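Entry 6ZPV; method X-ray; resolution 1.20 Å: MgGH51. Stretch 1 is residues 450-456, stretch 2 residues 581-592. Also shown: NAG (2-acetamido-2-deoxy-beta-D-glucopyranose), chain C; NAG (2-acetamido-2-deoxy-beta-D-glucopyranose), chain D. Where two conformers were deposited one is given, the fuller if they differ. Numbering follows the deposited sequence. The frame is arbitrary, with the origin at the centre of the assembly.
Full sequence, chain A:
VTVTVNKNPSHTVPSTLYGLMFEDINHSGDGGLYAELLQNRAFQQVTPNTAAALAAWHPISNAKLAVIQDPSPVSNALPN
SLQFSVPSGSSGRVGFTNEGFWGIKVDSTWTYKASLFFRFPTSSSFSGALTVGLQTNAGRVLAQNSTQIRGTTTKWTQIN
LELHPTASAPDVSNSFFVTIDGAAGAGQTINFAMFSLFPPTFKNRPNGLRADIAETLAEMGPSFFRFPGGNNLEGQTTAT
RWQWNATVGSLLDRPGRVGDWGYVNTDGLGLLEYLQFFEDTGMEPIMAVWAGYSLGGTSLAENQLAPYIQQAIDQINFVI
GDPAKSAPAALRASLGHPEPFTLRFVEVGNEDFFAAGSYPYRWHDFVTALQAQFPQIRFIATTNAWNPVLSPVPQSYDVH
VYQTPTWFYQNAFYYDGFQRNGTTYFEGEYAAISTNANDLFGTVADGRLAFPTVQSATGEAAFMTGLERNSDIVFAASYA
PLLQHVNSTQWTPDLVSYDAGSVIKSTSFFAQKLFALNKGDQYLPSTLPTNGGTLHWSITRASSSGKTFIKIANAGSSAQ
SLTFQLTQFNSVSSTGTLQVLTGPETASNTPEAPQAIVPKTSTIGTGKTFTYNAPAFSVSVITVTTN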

# COMPACT_ATOMS: atom_id res chain seq x y z
N ALA A 450 -8.07 12.61 11.95
CA ALA A 450 -7.17 11.55 12.41
C ALA A 450 -7.49 10.21 11.69
O ALA A 450 -6.58 9.44 11.47
N PHE A 451 -8.79 9.99 11.42
CA PHE A 451 -9.30 8.82 10.71
C PHE A 451 -10.43 9.32 9.82
O PHE A 451 -11.07 10.32 10.13
N PRO A 452 -10.74 8.60 8.74
CA PRO A 452 -11.91 8.95 7.95
C PRO A 452 -13.15 8.98 8.85
O PRO A 452 -13.24 8.23 9.83
N THR A 453 -14.11 9.81 8.50
CA THR A 453 -15.37 9.95 9.22
C THR A 453 -16.53 9.59 8.28
O THR A 453 -16.38 9.37 7.07
N VAL A 454 -17.72 9.53 8.85
CA VAL A 454 -18.92 9.35 8.00
C VAL A 454 -19.01 10.53 7.03
O VAL A 454 -19.29 10.37 5.84
N GLN A 455 -18.78 11.74 7.55
CA GLN A 455 -18.80 12.95 6.72
C GLN A 455 -17.82 12.81 5.54
O GLN A 455 -18.16 13.17 4.36
N SER A 456 -16.59 12.40 5.82
CA SER A 456 -15.57 12.39 4.73
C SER A 456 -15.90 11.30 3.73
O SER A 456 -15.81 11.53 2.51
N LEU A 581 -24.25 2.37 4.61
CA LEU A 581 -23.20 2.86 5.51
C LEU A 581 -23.63 4.25 6.02
O LEU A 581 -23.77 5.17 5.19
N THR A 582 -23.84 4.38 7.30
CA THR A 582 -24.29 5.67 7.86
C THR A 582 -23.94 5.73 9.34
O THR A 582 -23.40 4.75 9.89
N GLY A 583 -24.12 6.85 9.95
CA GLY A 583 -23.88 7.08 11.36
C GLY A 583 -23.73 8.57 11.60
O GLY A 583 -23.92 9.38 10.69
N PRO A 584 -23.32 8.94 12.83
CA PRO A 584 -23.10 10.35 13.12
C PRO A 584 -22.06 10.93 12.17
O PRO A 584 -21.06 10.27 11.86
N GLU A 585 -22.24 12.22 11.87
CA GLU A 585 -21.38 12.96 10.92
C GLU A 585 -19.88 12.72 11.20
O GLU A 585 -19.13 12.43 10.28
N THR A 586 -19.47 12.89 12.46
CA THR A 586 -18.03 12.84 12.78
C THR A 586 -17.61 11.47 13.31
O THR A 586 -16.43 11.34 13.73
N ALA A 587 -18.45 10.44 13.23
CA ALA A 587 -18.05 9.13 13.71
C ALA A 587 -16.96 8.53 12.82
O ALA A 587 -16.99 8.69 11.59
N SER A 588 -16.10 7.77 13.42
CA SER A 588 -14.93 7.09 12.82
C SER A 588 -14.77 5.70 13.43
O SER A 588 -15.16 5.47 14.58
N ASN A 589 -14.12 4.81 12.69
CA ASN A 589 -13.57 3.57 13.25
C ASN A 589 -12.16 3.85 13.75
O ASN A 589 -11.34 4.42 13.07
N THR A 590 -11.91 3.47 15.01
CA THR A 590 -10.62 3.77 15.68
C THR A 590 -10.10 2.53 16.34
O THR A 590 -10.78 1.52 16.44
N PRO A 591 -8.84 2.55 16.82
CA PRO A 591 -8.32 1.35 17.48
C PRO A 591 -9.17 0.96 18.70
O PRO A 591 -9.37 -0.26 18.91
N GLU A 592 -9.76 1.96 19.38
CA GLU A 592 -10.61 1.72 20.56
C GLU A 592 -12.01 1.19 20.18
O GLU A 592 -12.62 0.48 20.98

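The first turn of a helix leaves backbone NH groups without acceptors inside the helix, and MgGH51 illustrates how a distant loop can supply them. Gln455 N donates to Glu585 O at 2.8 Å and Val454 N to Ala587 O at 3.0 Å; both carbonyls belong to a loop whose type I turn, Pro584 to Ala587, is closed by its own backbone bond. Thr453 (chi1 p) occupies the N-cap, its OG1 accepting from Ser456 N at 3.0 Å, while Thr453 N returns a bond to Ser456 OG at 2.9 Å. Ser588, an m rotamer in the conformer given, donates from OG to Pro452 O at 2.7 Å. Pro452 O also accepts from the oxygen of a water at 2.7 Å, and that water oxygen accepts from Asn589 N at 3.0 Å, bridging the stretches.

Packing fills in around this polar frame. Val454 (t) points toward the loop, its CG2 lying 3.3 Å from Pro584 O and 4.1 Å from Ala587 CB. Phe451 (m) also points in: Asn589 O lies over one ring face, 3.8 Å from CG, and CZ meets Pro591 CD at 3.6 Å. Extended Gln455 and Glu585 run close without hydrogen bonding. Beyond, Glu592 OE2 accepts from N2 of the chain C NAG at 2.9 Å.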

# COMPACT_ATOMS: atom_id res chain seq x y z
CB ALA A 450 -7.28 11.39 13.88
CB PHE A 451 -9.84 7.77 11.70
CG PHE A 451 -8.80 7.15 12.58
CD1 PHE A 451 -7.98 6.14 12.09
CD2 PHE A 451 -8.61 7.58 13.88
CE1 PHE A 451 -6.97 5.59 12.85
CE2 PHE A 451 -7.61 7.04 14.68
CZ PHE A 451 -6.82 6.00 14.15
CB PRO A 452 -11.99 7.83 6.91
CG PRO A 452 -10.55 7.33 6.78
CD PRO A 452 -10.03 7.42 8.22
CB THR A 453 -15.53 11.39 9.76
OG1 THR A 453 -15.55 12.25 8.61
CG2 THR A 453 -14.43 11.78 10.73
CB VAL A 454 -20.18 9.13 8.81
CG1 VAL A 454 -21.37 8.90 7.91
CG2 VAL A 454 -20.04 7.94 9.76
CB GLN A 455 -18.42 14.18 7.59
CG GLN A 455 -18.60 15.55 6.91
CD GLN A 455 -18.09 16.74 7.70
OE1 GLN A 455 -17.68 16.57 8.86
NE2 GLN A 455 -18.15 17.92 7.10
CB SER A 456 -14.17 12.27 5.31
OG SER A 456 -13.84 10.96 5.82
CB LEU A 581 -21.89 2.95 4.75
CG LEU A 581 -20.69 3.43 5.56
CD1 LEU A 581 -20.17 2.32 6.46
CD2 LEU A 581 -19.59 3.88 4.58
CB THR A 582 -25.79 5.91 7.61
OG1 THR A 582 -26.16 7.25 7.93
CG2 THR A 582 -26.68 4.99 8.38
CB PRO A 584 -22.61 10.32 14.60
CG PRO A 584 -23.18 9.04 15.17
CD PRO A 584 -23.14 8.06 13.99
CB GLU A 585 -21.72 14.44 11.02
CG GLU A 585 -20.96 15.28 10.02
CD GLU A 585 -21.31 16.73 10.00
OE1 GLU A 585 -22.23 17.16 10.77
OE2 GLU A 585 -20.79 17.44 9.09
CB THR A 586 -17.66 13.92 13.79
OG1 THR A 586 -18.31 13.68 15.04
CG2 THR A 586 -17.97 15.31 13.29
CB ALA A 587 -19.24 8.17 13.78
CB SER A 588 -13.59 7.83 13.12
OG SER A 588 -13.37 9.05 12.44
CB ASN A 589 -13.61 2.45 12.21
CG ASN A 589 -15.07 2.13 11.89
OD1 ASN A 589 -15.90 2.14 12.81
ND2 ASN A 589 -15.35 1.83 10.61
CB THR A 590 -10.84 4.83 16.77
OG1 THR A 590 -11.65 4.22 17.79
CG2 THR A 590 -11.50 6.07 16.26
CB PRO A 591 -6.90 1.79 17.92
CG PRO A 591 -6.52 2.74 16.82
CD PRO A 591 -7.76 3.53 16.53
CB GLU A 592 -10.67 2.96 21.44
CG GLU A 592 -9.30 3.34 21.94
CD GLU A 592 -8.25 3.81 20.95
OE1 GLU A 592 -8.64 4.52 19.94
OE2 GLU A 592 -7.00 3.48 21.22
C1 NAG C . -3.64 2.47 23.12
C2 NAG C . -4.88 1.78 23.69
C3 NAG C . -5.72 2.69 24.64
C4 NAG C . -4.82 3.26 25.73
C5 NAG C . -3.57 3.87 25.03
C6 NAG C . -2.56 4.50 25.95
C7 NAG C . -5.86 0.10 22.26
C8 NAG C . -6.90 -0.13 21.16
N2 NAG C . -5.70 1.35 22.67
O3 NAG C . -6.85 2.03 25.22
O4 NAG C . -5.58 4.21 26.57
O5 NAG C . -2.84 2.92 24.15
O6 NAG C . -1.83 3.43 26.59
O7 NAG C . -5.24 -0.82 22.80
C1 NAG D . 0.10 1.64 19.44
C2 NAG D . 0.55 1.72 20.92
C3 NAG D . -0.57 1.32 21.88
C4 NAG D . -1.88 2.06 21.53
C5 NAG D . -2.17 1.82 20.11
C6 NAG D . -3.52 2.42 19.60
C7 NAG D . 2.94 1.48 21.39
C8 NAG D . 4.00 0.45 21.57
N2 NAG D . 1.77 0.91 21.11
O3 NAG D . -0.16 1.63 23.22
O4 NAG D . -2.88 1.49 22.41
O5 NAG D . -1.11 2.36 19.31
O6 NAG D . -3.44 3.81 19.84
O7 NAG D . 3.15 2.67 21.58
O HOH W 1 -13.25 5.50 9.92